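Local structure of BDI_3064 protein (Parabacteroides distasonis ATCC 8503, 5Z06) at residues 446-449 / 453-456; 369-374 / 381-386; 435-438 / 444-447; 390-395 / 467-472; 462-467 / 488-493. The protein hydrolyses linear beta-1,2-glucan and beta-1,2-glucooligosaccharides of four or more units from the non-reducing end, releasing sophorose. All blocks are in the same frame, centred on the assembly; numbering follows the deposited sequence.

Interaction 1: 446-449 / 453-456; sequences WHWS and AWVI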
# COMPACT_ATOMS: atom_id res chain seq x y z
N TRP A 446 1.85 21.12 -12.14
CA TRP A 446 1.75 20.15 -11.07
C TRP A 446 2.37 20.71 -9.79
O TRP A 446 1.76 20.61 -8.72
CB TRP A 446 2.43 18.83 -11.47
CG TRP A 446 1.95 17.63 -10.76
CD1 TRP A 446 1.87 17.45 -9.43
CD2 TRP A 446 1.48 16.42 -11.35
NE1 TRP A 446 1.36 16.21 -9.14
CE2 TRP A 446 1.12 15.55 -10.30
CE3 TRP A 446 1.34 15.97 -12.67
CZ2 TRP A 446 0.61 14.28 -10.52
CZ3 TRP A 446 0.84 14.70 -12.89
CH2 TRP A 446 0.47 13.87 -11.82
N HIS A 447 3.55 21.31 -9.90
CA HIS A 447 4.33 21.64 -8.71
C HIS A 447 4.77 23.07 -8.68
O HIS A 447 4.97 23.68 -9.73
CB HIS A 447 5.60 20.78 -8.62
CG HIS A 447 5.38 19.30 -8.79
ND1 HIS A 447 5.46 18.67 -10.01
CD2 HIS A 447 5.18 18.32 -7.87
CE1 HIS A 447 5.28 17.37 -9.85
NE2 HIS A 447 5.11 17.13 -8.56
N TRP A 448 4.97 23.59 -7.48
CA TRP A 448 5.71 24.84 -7.31
C TRP A 448 6.54 24.74 -6.06
O TRP A 448 6.00 24.44 -5.00
CB TRP A 448 4.80 26.07 -7.20
CG TRP A 448 5.60 27.31 -6.94
CD1 TRP A 448 6.31 28.01 -7.85
CD2 TRP A 448 5.79 27.99 -5.69
NE1 TRP A 448 6.94 29.08 -7.26
CE2 TRP A 448 6.64 29.10 -5.93
CE3 TRP A 448 5.33 27.76 -4.38
CZ2 TRP A 448 7.03 29.99 -4.94
CZ3 TRP A 448 5.73 28.65 -3.37
CH2 TRP A 448 6.57 29.76 -3.66
N SER A 449 7.84 24.99 -6.19
CA SER A 449 8.78 24.90 -5.08
C SER A 449 9.08 26.29 -4.51
O SER A 449 9.32 27.20 -5.28
CB SER A 449 10.09 24.26 -5.54
OG SER A 449 11.12 24.52 -4.61
N ALA A 453 11.11 27.20 -7.45
CA ALA A 453 10.08 27.69 -8.36
C ALA A 453 9.54 26.55 -9.22
O ALA A 453 9.15 25.51 -8.67
CB ALA A 453 10.63 28.86 -9.19
N TRP A 454 9.57 26.70 -10.55
CA TRP A 454 8.92 25.79 -11.49
C TRP A 454 9.89 24.77 -12.08
O TRP A 454 9.66 24.29 -13.18
CB TRP A 454 8.26 26.59 -12.61
CG TRP A 454 7.42 27.68 -12.07
CD1 TRP A 454 7.76 29.01 -11.95
CD2 TRP A 454 6.13 27.55 -11.53
NE1 TRP A 454 6.73 29.71 -11.38
CE2 TRP A 454 5.71 28.83 -11.12
CE3 TRP A 454 5.26 26.46 -11.36
CZ2 TRP A 454 4.48 29.05 -10.55
CZ3 TRP A 454 4.02 26.68 -10.80
CH2 TRP A 454 3.64 27.97 -10.40
N VAL A 455 10.91 24.38 -11.32
CA VAL A 455 11.92 23.46 -11.80
C VAL A 455 11.32 22.15 -12.32
O VAL A 455 11.77 21.65 -13.35
CB VAL A 455 13.05 23.23 -10.76
CG1 VAL A 455 12.54 22.48 -9.53
CG2 VAL A 455 14.22 22.50 -11.40
N ILE A 456 10.30 21.59 -11.64
CA ILE A 456 9.79 20.27 -12.07
C ILE A 456 9.03 20.41 -13.37
O ILE A 456 9.18 19.57 -14.25
CB ILE A 456 8.95 19.54 -11.03
CG1 ILE A 456 9.84 19.25 -9.81
CG2 ILE A 456 8.35 18.25 -11.62
CD1 ILE A 456 9.14 18.55 -8.65
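S449 and A453 form a single antiparallel bridge, a hydrogen-bonded pair that closes the short loop after strand 447-448. Two backbone bonds of unequal quality make it: S449 N gives a nearly straight bond to A453 O (2.9 Å, 167°), while the return bond from A453 N to S449 O is weak. The S449 hydroxyl, in turn, is bonded to the backbone N atoms of D451 and Q452 within the loop and to N388 OD1, from the segment before strand 390-391.

The aromatic contacts lie next to this bridge. W448 turns the edge of its five-membered ring toward the face of the W454 six-membered ring, the centroids 4.5 Å apart and the planes at 55°. With CG anti to the backbone N (chi1 176°), the W448 indole swings its CD1 over the middle of the W454 indole, 3.4 Å from W454 CZ2. H447 O approaches W454 CE3 to 3.2 Å.

Two CH-pi contacts complete the set. W448 CB rests over the W454 six-membered ring, 4.1 Å from its centroid. I456 CD1 sits over the imidazole of H447, 3.9 Å from the ring centroid, and W446 CD1 lies near the rim of the opposite face.

Near the protein surface, one good backbone bond thus fixes the turn, while an edge-to-face pair and CH-pi contacts probably limit how the rings can turn.

Interaction 2: 369-374 / 381-386; sequences SHFIDG and AFFGPK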
# COMPACT_ATOMS: atom_id res chain seq x y z
N SER A 369 1.73 20.63 -0.13
CA SER A 369 2.64 19.65 -0.69
C SER A 369 2.00 18.26 -0.68
O SER A 369 1.00 18.01 -0.01
CB SER A 369 3.91 19.60 0.13
OG SER A 369 3.62 19.28 1.48
N HIS A 370 2.63 17.37 -1.42
CA HIS A 370 2.23 15.99 -1.50
C HIS A 370 2.35 15.35 -0.13
O HIS A 370 1.46 14.65 0.31
CB HIS A 370 3.15 15.27 -2.46
CG HIS A 370 2.70 13.91 -2.85
ND1 HIS A 370 3.08 13.34 -4.05
CD2 HIS A 370 1.91 13.00 -2.23
CE1 HIS A 370 2.55 12.13 -4.14
NE2 HIS A 370 1.82 11.90 -3.06
N PHE A 371 3.50 15.57 0.50
CA PHE A 371 3.81 14.96 1.76
C PHE A 371 4.04 16.00 2.81
O PHE A 371 4.69 17.02 2.56
CB PHE A 371 5.01 14.09 1.60
CG PHE A 371 4.82 13.03 0.57
CD1 PHE A 371 4.02 11.93 0.85
CD2 PHE A 371 5.42 13.13 -0.68
CE1 PHE A 371 3.83 10.94 -0.10
CE2 PHE A 371 5.25 12.14 -1.62
CZ PHE A 371 4.46 11.02 -1.33
N ILE A 372 3.47 15.75 3.98
CA ILE A 372 3.65 16.59 5.13
C ILE A 372 3.97 15.69 6.32
O ILE A 372 3.47 14.56 6.43
CB ILE A 372 2.39 17.40 5.43
CG1 ILE A 372 1.82 18.01 4.13
CG2 ILE A 372 2.70 18.47 6.46
CD1 ILE A 372 0.48 18.73 4.29
N ASP A 373 4.82 16.20 7.20
CA ASP A 373 5.10 15.52 8.44
C ASP A 373 3.93 15.88 9.35
O ASP A 373 3.75 17.04 9.70
CB ASP A 373 6.47 15.94 9.01
CG ASP A 373 6.85 15.19 10.27
OD1 ASP A 373 5.97 14.92 11.12
OD2 ASP A 373 8.03 14.89 10.43
N GLY A 374 3.14 14.87 9.70
CA GLY A 374 1.94 15.04 10.51
C GLY A 374 2.18 15.60 11.89
O GLY A 374 1.30 16.19 12.47
N ALA A 381 10.04 16.34 1.51
CA ALA A 381 10.44 16.23 0.12
C ALA A 381 10.74 14.76 -0.19
O ALA A 381 11.83 14.36 -0.60
CB ALA A 381 11.65 17.12 -0.14
N PHE A 382 9.70 13.95 -0.02
CA PHE A 382 9.81 12.51 -0.10
C PHE A 382 10.24 12.02 -1.47
O PHE A 382 10.99 11.07 -1.57
CB PHE A 382 8.48 11.86 0.29
CG PHE A 382 8.54 10.37 0.39
CD1 PHE A 382 9.38 9.76 1.31
CD2 PHE A 382 7.75 9.57 -0.44
CE1 PHE A 382 9.44 8.39 1.41
CE2 PHE A 382 7.80 8.20 -0.34
CZ PHE A 382 8.64 7.60 0.58
N PHE A 383 9.74 12.66 -2.52
CA PHE A 383 10.09 12.31 -3.91
C PHE A 383 11.37 12.95 -4.44
O PHE A 383 11.73 12.75 -5.61
CB PHE A 383 8.92 12.65 -4.86
CG PHE A 383 7.75 11.73 -4.75
CD1 PHE A 383 7.77 10.55 -3.99
CD2 PHE A 383 6.62 12.01 -5.50
CE1 PHE A 383 6.68 9.72 -3.96
CE2 PHE A 383 5.53 11.17 -5.47
CZ PHE A 383 5.56 10.04 -4.69
N GLY A 384 12.04 13.72 -3.60
CA GLY A 384 13.30 14.32 -3.95
C GLY A 384 13.27 15.78 -3.61
O GLY A 384 12.19 16.35 -3.40
N PRO A 385 14.45 16.42 -3.59
CA PRO A 385 14.59 17.81 -3.14
C PRO A 385 13.89 18.84 -4.04
O PRO A 385 13.61 19.94 -3.59
CB PRO A 385 16.12 18.02 -3.12
CG PRO A 385 16.62 17.10 -4.21
CD PRO A 385 15.74 15.87 -4.09
N LYS A 386 13.56 18.49 -5.27
CA LYS A 386 12.78 19.39 -6.13
C LYS A 386 11.32 19.46 -5.72
O LYS A 386 10.66 20.50 -5.90
CB LYS A 386 12.90 18.98 -7.59
CG LYS A 386 14.34 19.01 -8.09
CD LYS A 386 14.43 18.64 -9.55
CE LYS A 386 15.86 18.82 -10.01
NZ LYS A 386 15.99 18.29 -11.38
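An aromatic cluster of H370, F371, F382 and F383 joins strand 371-373 to the type I turn A381-G384 in the loop beyond it, and F371 stands at its centre. The turn is closed by G384 N bonding to A381 O (3.1 Å), and its two middle residues, F382 and F383, both start out toward the strand.

The F371 ring is used on both faces and at its edge. Over one face lies F382, whose CB comes to 3.5 Å from F371 CD2 and whose ring presents its edge, the centroids 5.1 Å apart and the planes at 69°. The opposite face is taken by H370, the residue just before the strand. The rim of F371 then points into the face of F383, with F371 CE2 3.7 Å from F383 CE1 and the planes at 74°. F371 reaches this place because its CG lies anti to the carbonyl carbon (chi1 -58°). H370 CE1 meets F383 CE2 obliquely at 3.4 Å, which brings the imidazole and the turn together as well. Replacing F371 by an alanine would probably open a gap between H370 and F382 and leave the F383 face without the edge that meets it.

Outside the cluster, M320 and A322 of the paired strand 320-322 pack on F371, and a bound glycerol, probably from the crystallisation liquor, lies about 3 Å from the F383 side chain. No hydrogen bond joins the two segments; between them the contact is made by aromatic and CH-pi packing, whose strength depends on shape and mutual ring angle.

Interaction 3: 435-438 / 444-447; sequences YKQF and LYWH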
# COMPACT_ATOMS: atom_id res chain seq x y z
N TYR A 435 -0.63 28.48 -9.95
CA TYR A 435 -0.06 27.29 -10.58
C TYR A 435 -0.15 27.25 -12.12
O TYR A 435 0.26 26.28 -12.75
CB TYR A 435 -0.63 26.02 -9.92
CG TYR A 435 -0.01 25.85 -8.58
CD1 TYR A 435 -0.46 26.58 -7.49
CD2 TYR A 435 1.08 25.00 -8.41
CE1 TYR A 435 0.16 26.44 -6.25
CE2 TYR A 435 1.70 24.87 -7.17
CZ TYR A 435 1.24 25.59 -6.10
OH TYR A 435 1.85 25.45 -4.90
N LYS A 436 -0.70 28.31 -12.71
CA LYS A 436 -0.55 28.57 -14.13
C LYS A 436 0.88 28.89 -14.53
O LYS A 436 1.25 28.66 -15.68
CB LYS A 436 -1.46 29.71 -14.57
CG LYS A 436 -2.93 29.35 -14.59
CD LYS A 436 -3.82 30.54 -14.89
CE LYS A 436 -3.57 31.06 -16.29
NZ LYS A 436 -4.44 32.22 -16.57
N GLN A 437 1.67 29.43 -13.60
CA GLN A 437 3.08 29.79 -13.82
C GLN A 437 3.19 31.07 -14.62
O GLN A 437 3.92 31.96 -14.23
CB GLN A 437 3.92 28.66 -14.46
CG GLN A 437 5.36 29.10 -14.81
CD GLN A 437 6.31 27.97 -15.16
OE1 GLN A 437 5.93 26.78 -15.24
NE2 GLN A 437 7.55 28.32 -15.36
N PHE A 438 2.50 31.12 -15.76
CA PHE A 438 2.39 32.34 -16.56
C PHE A 438 0.94 32.76 -16.59
O PHE A 438 0.05 31.92 -16.58
CB PHE A 438 2.88 32.11 -18.00
CG PHE A 438 4.17 31.36 -18.07
CD1 PHE A 438 5.38 32.01 -17.83
CD2 PHE A 438 4.19 30.00 -18.33
CE1 PHE A 438 6.58 31.33 -17.87
CE2 PHE A 438 5.40 29.31 -18.38
CZ PHE A 438 6.59 29.98 -18.15
N LEU A 444 -2.26 24.38 -16.20
CA LEU A 444 -1.83 24.36 -14.83
C LEU A 444 -0.54 23.57 -14.76
O LEU A 444 -0.32 22.68 -15.59
CB LEU A 444 -2.87 23.68 -13.91
CG LEU A 444 -4.10 24.50 -13.59
CD1 LEU A 444 -5.16 23.63 -12.91
CD2 LEU A 444 -3.72 25.68 -12.70
N TYR A 445 0.29 23.90 -13.77
CA TYR A 445 1.44 23.10 -13.42
C TYR A 445 1.20 22.28 -12.16
O TYR A 445 0.45 22.68 -11.26
CB TYR A 445 2.68 23.96 -13.31
CG TYR A 445 3.14 24.40 -14.68
CD1 TYR A 445 2.46 25.41 -15.35
CD2 TYR A 445 4.18 23.75 -15.34
CE1 TYR A 445 2.85 25.80 -16.62
CE2 TYR A 445 4.57 24.15 -16.60
CZ TYR A 445 3.91 25.18 -17.23
OH TYR A 445 4.25 25.58 -18.49
N TRP A 446 1.85 21.12 -12.14
CA TRP A 446 1.75 20.15 -11.07
C TRP A 446 2.37 20.71 -9.79
O TRP A 446 1.76 20.61 -8.72
CB TRP A 446 2.43 18.83 -11.47
CG TRP A 446 1.95 17.63 -10.76
CD1 TRP A 446 1.87 17.45 -9.43
CD2 TRP A 446 1.48 16.42 -11.35
NE1 TRP A 446 1.36 16.21 -9.14
CE2 TRP A 446 1.12 15.55 -10.30
CE3 TRP A 446 1.34 15.97 -12.67
CZ2 TRP A 446 0.61 14.28 -10.52
CZ3 TRP A 446 0.84 14.70 -12.89
CH2 TRP A 446 0.47 13.87 -11.82
N HIS A 447 3.55 21.31 -9.90
CA HIS A 447 4.33 21.64 -8.71
C HIS A 447 4.77 23.07 -8.68
O HIS A 447 4.97 23.68 -9.73
CB HIS A 447 5.60 20.78 -8.62
CG HIS A 447 5.38 19.30 -8.79
ND1 HIS A 447 5.46 18.67 -10.01
CD2 HIS A 447 5.18 18.32 -7.87
CE1 HIS A 447 5.28 17.37 -9.85
NE2 HIS A 447 5.11 17.13 -8.56
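Y445 and Y435 tie together the two arms of the loop that leads from helix 414-428 to strand 447-448, the first arm beginning in a 3-10 segment. One backbone bond is the clasp: Y445 N donates to Y435 O at 2.6 Å, with 158° at the hydrogen.

From there the Y445 side chain can be followed outward. CB lies 3.4 Å from Y435 O, the same oxygen that takes the backbone bond. With CG anti to the carbonyl carbon (chi1 -73°), the ring extends beside residues 435-437, and its CD1 and CE1 edge faces two carbonyls, K436 O being 3.4 Å from CE1. CB of Q437 stands 3.7 Å from CD1, and the rest of that side chain reaches across one face of the ring. At the tip, OH is hydrogen-bonded to K459 NZ. A leucine in place of Y445 would probably leave that lysine without its phenolic partner and Q437 CB without the ring it packs against.

The other tyrosine works differently. Y435 packs its CB against L444 CD2, its hydroxyl bonds to F364 O, and its CE2 edge lies 3.9 Å from H447 C. Beyond the clasp, Y445 OH meets the edge of the F438 ring, 3.9 Å from CE2.

Interaction 4: 390-395 / 467-472; sequences GDLVET and MITYML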
# COMPACT_ATOMS: atom_id res chain seq x y z
N GLY A 390 4.48 23.06 -3.27
CA GLY A 390 3.13 22.67 -3.65
C GLY A 390 3.06 21.53 -4.67
O GLY A 390 3.88 21.44 -5.60
N ASP A 391 2.11 20.64 -4.45
CA ASP A 391 1.68 19.65 -5.43
C ASP A 391 0.21 19.90 -5.66
O ASP A 391 -0.66 19.58 -4.81
CB ASP A 391 1.91 18.25 -4.92
CG ASP A 391 1.57 17.21 -5.95
OD1 ASP A 391 0.54 17.35 -6.65
OD2 ASP A 391 2.34 16.23 -6.03
N LEU A 392 -0.09 20.50 -6.80
CA LEU A 392 -1.42 20.98 -7.05
C LEU A 392 -2.40 19.82 -7.23
O LEU A 392 -3.58 19.97 -6.96
CB LEU A 392 -1.44 21.89 -8.28
CG LEU A 392 -2.71 22.73 -8.43
CD1 LEU A 392 -2.74 23.81 -7.38
CD2 LEU A 392 -2.82 23.33 -9.82
N VAL A 393 -1.91 18.69 -7.71
CA VAL A 393 -2.79 17.58 -7.99
C VAL A 393 -3.21 16.98 -6.65
O VAL A 393 -4.38 16.69 -6.44
CB VAL A 393 -2.14 16.52 -8.88
CG1 VAL A 393 -3.04 15.31 -9.01
CG2 VAL A 393 -1.82 17.11 -10.26
N GLU A 394 -2.23 16.83 -5.75
CA GLU A 394 -2.45 16.30 -4.41
C GLU A 394 -3.34 17.26 -3.64
O GLU A 394 -4.29 16.83 -2.96
CB GLU A 394 -1.10 16.10 -3.69
CG GLU A 394 -0.18 15.08 -4.37
CD GLU A 394 -0.72 13.67 -4.35
OE1 GLU A 394 -1.54 13.36 -3.47
OE2 GLU A 394 -0.33 12.87 -5.23
N THR A 395 -3.07 18.55 -3.80
CA THR A 395 -3.91 19.60 -3.26
C THR A 395 -5.33 19.46 -3.74
O THR A 395 -6.25 19.49 -2.95
CB THR A 395 -3.38 21.01 -3.61
OG1 THR A 395 -2.13 21.19 -2.97
CG2 THR A 395 -4.32 22.12 -3.13
N MET A 467 -8.08 15.51 -13.73
CA MET A 467 -9.24 16.33 -14.12
C MET A 467 -9.74 17.23 -12.97
O MET A 467 -10.11 18.39 -13.20
CB MET A 467 -10.41 15.49 -14.60
CG MET A 467 -11.67 16.32 -14.89
SD MET A 467 -13.05 15.40 -15.57
CE MET A 467 -12.43 14.92 -17.17
N ILE A 468 -9.74 16.69 -11.76
CA ILE A 468 -10.29 17.39 -10.60
C ILE A 468 -9.41 18.57 -10.21
O ILE A 468 -9.89 19.50 -9.59
CB ILE A 468 -10.45 16.44 -9.37
CG1 ILE A 468 -11.37 17.04 -8.31
CG2 ILE A 468 -9.11 16.07 -8.73
CD1 ILE A 468 -12.82 16.98 -8.66
N THR A 469 -8.12 18.50 -10.57
CA THR A 469 -7.20 19.62 -10.41
C THR A 469 -7.67 20.83 -11.23
O THR A 469 -7.69 21.97 -10.74
CB THR A 469 -5.77 19.22 -10.80
OG1 THR A 469 -5.47 17.91 -10.29
CG2 THR A 469 -4.79 20.22 -10.26
N TYR A 470 -8.07 20.57 -12.46
CA TYR A 470 -8.65 21.63 -13.29
C TYR A 470 -10.03 22.01 -12.80
O TYR A 470 -10.36 23.17 -12.75
CB TYR A 470 -8.70 21.24 -14.75
CG TYR A 470 -7.38 21.42 -15.43
CD1 TYR A 470 -6.44 20.40 -15.44
CD2 TYR A 470 -7.05 22.63 -16.03
CE1 TYR A 470 -5.23 20.57 -16.07
CE2 TYR A 470 -5.84 22.82 -16.65
CZ TYR A 470 -4.93 21.79 -16.66
OH TYR A 470 -3.73 21.99 -17.27
N MET A 471 -10.81 21.02 -12.42
CA MET A 471 -12.14 21.29 -11.93
C MET A 471 -12.05 22.24 -10.76
O MET A 471 -12.67 23.29 -10.78
CB MET A 471 -12.84 20.02 -11.50
CG MET A 471 -13.19 19.11 -12.65
SD MET A 471 -14.64 19.69 -13.53
CE MET A 471 -14.09 19.20 -15.15
N LEU A 472 -11.25 21.87 -9.76
CA LEU A 472 -11.19 22.66 -8.54
C LEU A 472 -10.56 24.00 -8.78
O LEU A 472 -11.02 24.99 -8.21
CB LEU A 472 -10.52 21.91 -7.41
CG LEU A 472 -11.40 20.77 -6.88
CD1 LEU A 472 -10.60 19.85 -5.96
CD2 LEU A 472 -12.59 21.30 -6.10
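Two helices meet here: the first turn of helix 392-408, entered from strand 390-391, and the first turns of helix 467-475. Such packing of helix on helix is consistent with the (alpha/alpha)6-barrel of the six-hairpin glycosidase clan. T469 points at L392 and V393, and no hydrogen bond crosses between the segments.

T469 carries the contact, each branch meeting a different neighbour. Its methyl CG2, anti to the backbone N, touches L392 at two places, 3.5 Å from the carbonyl O and 3.7 Å from CD2. The other branch, OG1, lies against V393, 3.5 Å from CA and 3.7 Å from CG2, the two side chains crossing at about a right angle. That hydroxyl is not left to apolar neighbours alone, because it is hydrogen-bonded to S396 OG one turn further along the first helix. A polar link therefore reinforces a close approach of the backbones, with the CA atoms of V393 and T469 5.4 Å apart.

The start of helix 392-408 is held by its N-cap, D391. Its OD1 accepts a weak bond from V393 N and a nearly straight one from E394 N (3.0 Å, 172°), the latter donor coming from above the carboxylate plane.

Interaction 5: 462-467 / 488-493; sequences GWNETM and SGWASQ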
# COMPACT_ATOMS: atom_id res chain seq x y z
N GLY A 462 -4.51 16.09 -19.44
CA GLY A 462 -5.36 14.89 -19.51
C GLY A 462 -5.29 14.27 -20.90
O GLY A 462 -4.75 14.88 -21.80
N TRP A 463 -5.81 13.07 -21.11
CA TRP A 463 -6.40 12.22 -20.08
C TRP A 463 -5.35 11.66 -19.14
O TRP A 463 -4.39 11.01 -19.56
CB TRP A 463 -7.11 11.05 -20.71
CG TRP A 463 -7.62 10.04 -19.72
CD1 TRP A 463 -7.13 8.77 -19.50
CD2 TRP A 463 -8.68 10.23 -18.80
NE1 TRP A 463 -7.85 8.16 -18.51
CE2 TRP A 463 -8.81 9.02 -18.06
CE3 TRP A 463 -9.55 11.28 -18.54
CZ2 TRP A 463 -9.79 8.85 -17.09
CZ3 TRP A 463 -10.53 11.11 -17.56
CH2 TRP A 463 -10.64 9.91 -16.86
N ASN A 464 -5.52 11.99 -17.87
CA ASN A 464 -4.85 11.32 -16.79
C ASN A 464 -5.70 11.52 -15.52
O ASN A 464 -6.91 11.74 -15.62
CB ASN A 464 -3.38 11.77 -16.67
CG ASN A 464 -3.20 13.21 -16.24
OD1 ASN A 464 -4.15 13.98 -16.09
ND2 ASN A 464 -1.95 13.58 -16.04
N GLU A 465 -5.08 11.48 -14.36
CA GLU A 465 -5.83 11.52 -13.08
C GLU A 465 -6.22 12.90 -12.62
O GLU A 465 -6.90 13.02 -11.58
CB GLU A 465 -4.99 10.89 -11.96
CG GLU A 465 -3.74 11.65 -11.53
CD GLU A 465 -2.47 11.12 -12.16
OE1 GLU A 465 -2.51 10.92 -13.35
OE2 GLU A 465 -1.44 10.93 -11.50
N THR A 466 -5.79 13.94 -13.35
CA THR A 466 -5.78 15.29 -12.85
C THR A 466 -6.98 16.12 -13.26
O THR A 466 -6.92 17.34 -13.13
CB THR A 466 -4.48 16.02 -13.28
OG1 THR A 466 -4.56 16.42 -14.64
CG2 THR A 466 -3.26 15.13 -13.05
N MET A 467 -8.08 15.51 -13.73
CA MET A 467 -9.24 16.33 -14.12
C MET A 467 -9.74 17.23 -12.97
O MET A 467 -10.11 18.39 -13.20
CB MET A 467 -10.41 15.49 -14.60
CG MET A 467 -11.67 16.32 -14.89
SD MET A 467 -13.05 15.40 -15.57
CE MET A 467 -12.43 14.92 -17.17
N SER A 488 -7.85 24.26 -22.88
CA SER A 488 -6.54 24.72 -23.31
C SER A 488 -5.43 23.94 -22.60
O SER A 488 -4.34 23.77 -23.14
CB SER A 488 -6.41 26.22 -23.03
OG SER A 488 -6.16 26.47 -21.65
N GLY A 489 -5.74 23.45 -21.39
CA GLY A 489 -4.78 22.73 -20.56
C GLY A 489 -5.06 21.26 -20.46
O GLY A 489 -4.46 20.45 -21.18
N TRP A 490 -5.99 20.91 -19.57
CA TRP A 490 -6.44 19.54 -19.41
C TRP A 490 -6.65 18.83 -20.77
O TRP A 490 -6.00 17.82 -21.04
CB TRP A 490 -7.72 19.52 -18.58
CG TRP A 490 -8.45 18.31 -18.69
CD1 TRP A 490 -9.57 18.11 -19.41
CD2 TRP A 490 -8.12 17.06 -18.09
NE1 TRP A 490 -10.00 16.81 -19.27
CE2 TRP A 490 -9.12 16.14 -18.47
CE3 TRP A 490 -7.11 16.64 -17.22
CZ2 TRP A 490 -9.12 14.80 -18.05
CZ3 TRP A 490 -7.12 15.30 -16.78
CH2 TRP A 490 -8.12 14.41 -17.21
N ALA A 491 -7.50 19.39 -21.63
CA ALA A 491 -7.79 18.78 -22.94
C ALA A 491 -7.07 19.51 -24.09
O ALA A 491 -7.58 19.57 -25.20
CB ALA A 491 -9.29 18.73 -23.18
N SER A 492 -5.90 20.04 -23.81
CA SER A 492 -5.10 20.77 -24.77
C SER A 492 -4.99 20.00 -26.08
O SER A 492 -4.68 18.81 -26.08
CB SER A 492 -3.69 20.98 -24.24
OG SER A 492 -2.88 21.64 -25.20
N GLN A 493 -5.24 20.71 -27.18
CA GLN A 493 -5.01 20.18 -28.51
C GLN A 493 -3.60 20.49 -29.05
O GLN A 493 -3.29 20.08 -30.16
CB GLN A 493 -6.08 20.70 -29.46
CG GLN A 493 -7.49 20.31 -29.03
CD GLN A 493 -7.66 18.80 -28.99
OE1 GLN A 493 -7.65 18.15 -30.03
NE2 GLN A 493 -7.78 18.25 -27.79
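G462 N bonds to W490 O at 2.8 Å, in the carbonyl plane and on a lone pair though bent (136°), and the peptide between G462 and W463 is cis.

The loop packs on both faces and along the rim of the W490 indole. Over one face of its six-membered ring lies G462 CA, 3.4 Å from the centroid; any side chain at this glycine would run into CZ3. M467 covers the opposite face, its CB 3.8 Å from the same centroid. The M467 chain bends at its last torsion (chi3 -67°), which brings CE back to 3.4 Å from W490 CZ2, with the sulfur in an oblique Met-aromatic contact. Along the rim come W463, whose CE3 is 3.6 Å from CZ2 with the indole planes 73° apart, and T466, whose OG1 lies close to the ring plane, 3.5 Å from CZ3.

The polar atoms beside the ring are organised by N464. Its OD1 accepts from T466 OG1 at 2.9 Å and from T466 N at 3.2 Å, the amide donor standing above the carbonyl plane, while its ND2 bonds to a bound glycerol, probably from the crystallisation liquor. Farther out, W463 NE1 reaches G531 O and G462 O receives R501 NE. Two grips on one oxygen thus hold the N464 amide steady beside the tryptophan.

The bond from T466 N to N464 OD1 defines an Asx turn, and it stands directly ahead of helix 467-475, which here packs against the end of helix 485-490 in the glycoamylase-like region.

Chemistry does not simply track depth here. Interactions 4 and 5 are buried, and both involve the start of helix 467-475: T469 meets helix 392-408, and M467 meets W490 at the end of helix 485-490. Interaction 1 is a surface contact, whereas interactions 2 and 3 are partly buried. Interactions 1 and 3 share W446 and H447, and W446 O meets L392 N of interaction 4 beside the pairing of strands 390-391 and 447-448. Backbone bonds cross interactions 1, 3 and 5, while interactions 2 and 4 rely on packing. Interaction 2 still reaches interaction 4, with H370 beside E394.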